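Local structure of TarM (Staphylococcus aureus subsp. aureus 21178, 4X7R) at residues Val131-Lys136 with Ile141-Phe146; Met153-Thr156 with Lys162-Tyr165. The protein belongs to the GT-B class of glycosyltransferases, here carrying UDP and sugar ligands, with a long antiparallel beta sheet beside its two parallel-sheet regions. The protein carries 1 engineered substitution. All blocks are in the same frame, centred on the assembly; numbering follows the deposited sequence.

Contact 1. Residues Val131-Lys136 with Ile141-Phe146; sequences VIDFFK and IERFSF
Ile141 opens the pairing from the end near the turn: its N donates to Phe134 O at 2.9 Å, while CG2 rests on the CB of Lys136, whose extended chain carries its amine away from 141-146. Glu142 N reaches the same Phe134 O only weakly, at 3.5 Å, so one carbonyl faces two successive residues; Phe134 N donates in turn to Glu142 O, completing the hydrogen-bonded pair. The Glu142 CG sits between its backbone N and carbonyl carbon (chi1 53°) and lies against Phe134 CB; the carboxylate forms a salt bridge with Arg95, which also makes a cation-pi contact with the Phe134 ring. On the other face of the sheet, Arg143 holds Asp133 side-on. Arg143 NE donates to the syn lone pair of Asp133 OD1 at 2.7 Å, and Arg143 NH2 to Asp133 OD2 at 3.1 Å, with the carboxylate and guanidinium planes 33° apart. Val131 CG1 lies over one face of the guanidinium, toward its rim, 3.4 Å from Arg143 NH2, and Arg140 also pairs with Asp133 OD2, consistent with a carboxylate that stays ionised. Phe144 exchanges two backbone bonds with Ile132, and the Phe144 and Phe134 rings meet edge to edge, Phe144 CE1 3.9 Å from Phe134 CD2. Ser145, small and polar, brings OG near Val131 CG2. Phe146 ends the row, its CE1 3.6 Å from Ile132 CD1. Bulky apolar Phe144 and Ile132 suit burial against helix 86-95. The whole is an antiparallel beta hairpin with a classic beta bulge at Ile141 and Glu142 opposite Phe134.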
loop_
_atom_site.group_PDB
_atom_site.type_symbol
_atom_site.label_atom_id
_atom_site.label_comp_id
_atom_site.label_asym_id
_atom_site.label_seq_id
_atom_site.Cartn_x
_atom_site.Cartn_y
_atom_site.Cartn_z
ATOM N N VAL A 131 7.600 -5.005 25.307
ATOM C CA VAL A 131 8.980 -4.957 24.880
ATOM C C VAL A 131 9.854 -5.120 26.121
ATOM O O VAL A 131 9.575 -4.498 27.152
ATOM C CB VAL A 131 9.198 -3.634 24.095
ATOM C CG1 VAL A 131 10.409 -2.847 24.578
ATOM C CG2 VAL A 131 9.243 -3.883 22.590
ATOM N N ILE A 132 10.845 -6.028 26.063
ATOM C CA ILE A 132 11.796 -6.225 27.169
ATOM C C ILE A 132 13.185 -6.018 26.604
ATOM O O ILE A 132 13.634 -6.818 25.782
ATOM C CB ILE A 132 11.673 -7.566 27.946
ATOM C CG1 ILE A 132 10.256 -7.807 28.487
ATOM C CG2 ILE A 132 12.718 -7.646 29.072
ATOM C CD1 ILE A 132 10.063 -9.215 29.150
ATOM N N ASP A 133 13.837 -4.912 27.001
ATOM C CA ASP A 133 15.195 -4.576 26.592
ATOM C C ASP A 133 16.138 -5.002 27.700
ATOM O O ASP A 133 15.918 -4.644 28.857
ATOM C CB ASP A 133 15.334 -3.072 26.310
ATOM C CG ASP A 133 14.606 -2.591 25.082
ATOM O OD1 ASP A 133 13.926 -3.415 24.434
ATOM O OD2 ASP A 133 14.733 -1.391 24.749
ATOM N N PHE A 134 17.141 -5.828 27.367
ATOM C CA PHE A 134 18.136 -6.274 28.330
ATOM C C PHE A 134 19.413 -5.500 28.142
ATOM O O PHE A 134 19.758 -5.111 27.025
ATOM C CB PHE A 134 18.376 -7.787 28.274
ATOM C CG PHE A 134 17.341 -8.601 29.007
ATOM C CD1 PHE A 134 17.310 -8.629 30.398
ATOM C CD2 PHE A 134 16.415 -9.373 28.307
ATOM C CE1 PHE A 134 16.349 -9.385 31.075
ATOM C CE2 PHE A 134 15.465 -10.143 28.987
ATOM C CZ PHE A 134 15.436 -10.147 30.362
ATOM N N PHE A 135 20.093 -5.246 29.246
ATOM C CA PHE A 135 21.316 -4.453 29.291
ATOM C C PHE A 135 22.485 -5.214 29.868
ATOM O O PHE A 135 22.294 -6.144 30.658
ATOM C CB PHE A 135 21.079 -3.167 30.110
ATOM C CG PHE A 135 20.113 -2.231 29.438
ATOM C CD1 PHE A 135 18.742 -2.431 29.537
ATOM C CD2 PHE A 135 20.569 -1.137 28.714
ATOM C CE1 PHE A 135 17.847 -1.584 28.876
ATOM C CE2 PHE A 135 19.673 -0.282 28.072
ATOM C CZ PHE A 135 18.318 -0.518 28.150
ATOM N N LYS A 136 23.696 -4.825 29.442
ATOM C CA LYS A 136 24.978 -5.345 29.931
ATOM C C LYS A 136 25.952 -4.174 29.888
ATOM O O LYS A 136 26.136 -3.552 28.832
ATOM C CB LYS A 136 25.476 -6.558 29.121
ATOM C CG LYS A 136 26.702 -7.232 29.728
ATOM C CD LYS A 136 27.111 -8.483 28.967
ATOM C CE LYS A 136 28.329 -9.127 29.585
ATOM N NZ LYS A 136 28.751 -10.337 28.833
ATOM N N ILE A 141 21.759 -4.836 24.987
ATOM C CA ILE A 141 22.236 -5.985 24.211
ATOM C C ILE A 141 21.111 -6.605 23.359
ATOM O O ILE A 141 21.319 -6.941 22.183
ATOM C CB ILE A 141 23.016 -7.003 25.091
ATOM C CG1 ILE A 141 22.178 -7.501 26.293
ATOM C CG2 ILE A 141 24.349 -6.376 25.564
ATOM C CD1 ILE A 141 22.690 -8.746 26.989
ATOM N N GLU A 142 19.899 -6.714 23.938
ATOM C CA GLU A 142 18.773 -7.316 23.237
ATOM C C GLU A 142 17.395 -6.782 23.565
ATOM O O GLU A 142 17.184 -6.169 24.608
ATOM C CB GLU A 142 18.803 -8.843 23.377
ATOM C CG GLU A 142 18.899 -9.313 24.801
ATOM C CD GLU A 142 19.478 -10.700 24.949
ATOM O OE1 GLU A 142 20.210 -11.159 24.042
ATOM O OE2 GLU A 142 19.204 -11.327 25.993
ATOM N N ARG A 143 16.445 -7.062 22.664
ATOM C CA ARG A 143 15.044 -6.728 22.820
ATOM C C ARG A 143 14.171 -7.919 22.446
ATOM O O ARG A 143 14.242 -8.389 21.306
ATOM C CB ARG A 143 14.655 -5.495 21.975
ATOM C CG ARG A 143 13.136 -5.315 21.811
ATOM C CD ARG A 143 12.750 -4.045 21.089
ATOM N NE ARG A 143 12.854 -2.913 22.010
ATOM C CZ ARG A 143 12.288 -1.728 21.824
ATOM N NH1 ARG A 143 11.554 -1.498 20.745
ATOM N NH2 ARG A 143 12.425 -0.772 22.734
ATOM N N PHE A 144 13.306 -8.345 23.376
ATOM C CA PHE A 144 12.273 -9.343 23.129
ATOM C C PHE A 144 10.940 -8.576 22.940
ATOM O O PHE A 144 10.550 -7.770 23.804
ATOM C CB PHE A 144 12.153 -10.334 24.303
ATOM C CG PHE A 144 13.319 -11.277 24.442
ATOM C CD1 PHE A 144 14.430 -10.928 25.206
ATOM C CD2 PHE A 144 13.317 -12.511 23.798
ATOM C CE1 PHE A 144 15.520 -11.792 25.317
ATOM C CE2 PHE A 144 14.399 -13.390 23.935
ATOM C CZ PHE A 144 15.496 -13.026 24.693
ATOM N N SER A 145 10.263 -8.837 21.812
ATOM C CA SER A 145 8.976 -8.250 21.445
ATOM C C SER A 145 7.874 -9.289 21.594
ATOM O O SER A 145 8.013 -10.425 21.120
ATOM C CB SER A 145 9.018 -7.696 20.024
ATOM O OG SER A 145 10.063 -6.742 19.941
ATOM N N PHE A 146 6.798 -8.895 22.292
ATOM C CA PHE A 146 5.633 -9.723 22.613
ATOM C C PHE A 146 4.329 -9.104 22.125
ATOM O O PHE A 146 4.188 -7.884 22.113
ATOM C CB PHE A 146 5.517 -9.909 24.141
ATOM C CG PHE A 146 6.715 -10.470 24.874
ATOM C CD1 PHE A 146 7.805 -9.661 25.182
ATOM C CD2 PHE A 146 6.712 -11.778 25.345
ATOM C CE1 PHE A 146 8.907 -10.174 25.865
ATOM C CE2 PHE A 146 7.812 -12.292 26.035
ATOM C CZ PHE A 146 8.902 -11.485 26.297
#

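Contact 2. Residues Met153-Thr156 with Lys162-Tyr165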
loop_
_atom_site.group_PDB
_atom_site.type_symbol
_atom_site.label_atom_id
_atom_site.label_comp_id
_atom_site.label_asym_id
_atom_site.label_seq_id
_atom_site.Cartn_x
_atom_site.Cartn_y
_atom_site.Cartn_z
ATOM N N MET A 153 9.560 -12.056 18.435
ATOM C CA MET A 153 10.832 -11.611 17.893
ATOM C C MET A 153 11.850 -11.261 18.962
ATOM O O MET A 153 11.497 -10.765 20.021
ATOM C CB MET A 153 10.581 -10.376 16.978
ATOM C CG MET A 153 11.824 -9.808 16.282
ATOM S SD MET A 153 11.476 -8.421 15.130
ATOM C CE MET A 153 10.699 -7.239 16.211
ATOM N N LYS A 154 13.122 -11.499 18.656
ATOM C CA LYS A 154 14.280 -11.102 19.466
ATOM C C LYS A 154 15.213 -10.324 18.530
ATOM O O LYS A 154 15.508 -10.790 17.431
ATOM C CB LYS A 154 14.994 -12.315 20.085
ATOM C CG LYS A 154 16.259 -11.986 20.918
ATOM C CD LYS A 154 16.979 -13.272 21.289
ATOM C CE LYS A 154 18.484 -13.190 21.202
ATOM N NZ LYS A 154 18.997 -13.816 19.950
ATOM N N GLU A 155 15.643 -9.140 18.948
ATOM C CA GLU A 155 16.612 -8.340 18.180
ATOM C C GLU A 155 17.855 -8.181 19.001
ATOM O O GLU A 155 17.767 -8.048 20.221
ATOM C CB GLU A 155 16.066 -6.963 17.788
ATOM C CG GLU A 155 14.982 -7.024 16.725
ATOM C CD GLU A 155 14.212 -5.727 16.610
ATOM O OE1 GLU A 155 13.717 -5.237 17.651
ATOM O OE2 GLU A 155 14.112 -5.194 15.482
ATOM N N THR A 156 19.019 -8.276 18.361
ATOM C CA THR A 156 20.319 -8.062 19.037
ATOM C C THR A 156 20.900 -6.716 18.598
ATOM O O THR A 156 20.841 -6.378 17.414
ATOM C CB THR A 156 21.274 -9.235 18.805
ATOM O OG1 THR A 156 20.628 -10.426 19.240
ATOM C CG2 THR A 156 22.583 -9.083 19.555
ATOM N N LYS A 162 22.314 -0.279 17.430
ATOM C CA LYS A 162 21.615 -0.540 16.166
ATOM C C LYS A 162 21.409 -2.059 16.024
ATOM O O LYS A 162 22.228 -2.836 16.525
ATOM C CB LYS A 162 22.398 0.010 14.963
ATOM C CG LYS A 162 22.479 1.547 14.875
ATOM C CD LYS A 162 21.413 2.144 13.972
ATOM C CE LYS A 162 21.597 3.629 13.752
ATOM N NZ LYS A 162 22.589 3.913 12.679
ATOM N N VAL A 163 20.313 -2.474 15.354
ATOM C CA VAL A 163 19.955 -3.896 15.145
ATOM C C VAL A 163 20.967 -4.591 14.226
ATOM O O VAL A 163 21.125 -4.194 13.075
ATOM C CB VAL A 163 18.481 -4.099 14.673
ATOM C CG1 VAL A 163 18.139 -5.592 14.483
ATOM C CG2 VAL A 163 17.500 -3.458 15.649
ATOM N N CYS A 164 21.645 -5.625 14.738
ATOM C CA CYS A 164 22.598 -6.397 13.943
ATOM C C CYS A 164 22.150 -7.855 13.727
ATOM O O CYS A 164 22.708 -8.547 12.877
ATOM C CB CYS A 164 24.005 -6.321 14.535
ATOM S SG CYS A 164 24.144 -6.978 16.222
ATOM N N TYR A 165 21.120 -8.310 14.460
ATOM C CA TYR A 165 20.637 -9.682 14.392
ATOM C C TYR A 165 19.180 -9.780 14.821
ATOM O O TYR A 165 18.777 -9.099 15.756
ATOM C CB TYR A 165 21.534 -10.544 15.330
ATOM C CG TYR A 165 21.529 -12.022 15.028
ATOM C CD1 TYR A 165 22.200 -12.530 13.920
ATOM C CD2 TYR A 165 20.880 -12.925 15.869
ATOM C CE1 TYR A 165 22.193 -13.897 13.633
ATOM C CE2 TYR A 165 20.864 -14.295 15.589
ATOM C CZ TYR A 165 21.545 -14.775 14.487
ATOM O OH TYR A 165 21.611 -16.121 14.272
#
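This is a surface contact between neighbouring antiparallel strands, 150-157 and 163-169, near the turn of their hairpin in the long antiparallel sheet. The short segments meet at a steep angle of 111°, and backbone bonding centres on Thr156. Its N donates to Tyr165 O at 2.7 Å and its O accepts from Cys164 N at 2.9 Å, both bonds nearly straight at hydrogen. The side chains of Thr156 and Tyr165 run alongside each other in the same direction, with Thr156 CB 3.7 Å from Tyr165 CB; the threonine OG1 comes to the edge of the tyrosine ring. Tyr165 CG stands opposite its backbone N (chi1 -159°), and its side chain packs on Ser178 and Asn180 of the next strand. A beta-branched threonine suits an extended strand, and its polar hydroxyl suits a partly exposed position. Next along the strand, the Glu155 side chain crosses that of Val163 at a slant, Glu155 OE2 lying 3.8 Å from Val163 CG2, a packing contact, while the same oxygen has a weak hydrogen bond to Gln166. Beyond the pair, Lys162 N bonds to Asn158 OD1 within the connecting loop. With Cys164 and Tyr165 both facing Thr156, the geometry is that of a classic beta bulge, here next to the turn of a beta hairpin.

Overall arrangement
Both contacts lie in hairpins of the same ten-stranded antiparallel sheet and follow one another along the chain. Strands 139-147 and 150-157 are neighbours, and backbone bonds probably join them directly, Arg143 O to Glu155 N and Ser145 N to Met153 O; the centres of the two contacts are about 9 Å apart. Contact 1 is partly buried, with an apolar face against a helix and a buried aspartate held by arginine on the other. Contact 2 is a surface contact, smaller and sharply angled, resting on two backbone bonds and light side-chain packing without a salt bridge across it. Each hairpin includes a classic bulge close to its turn.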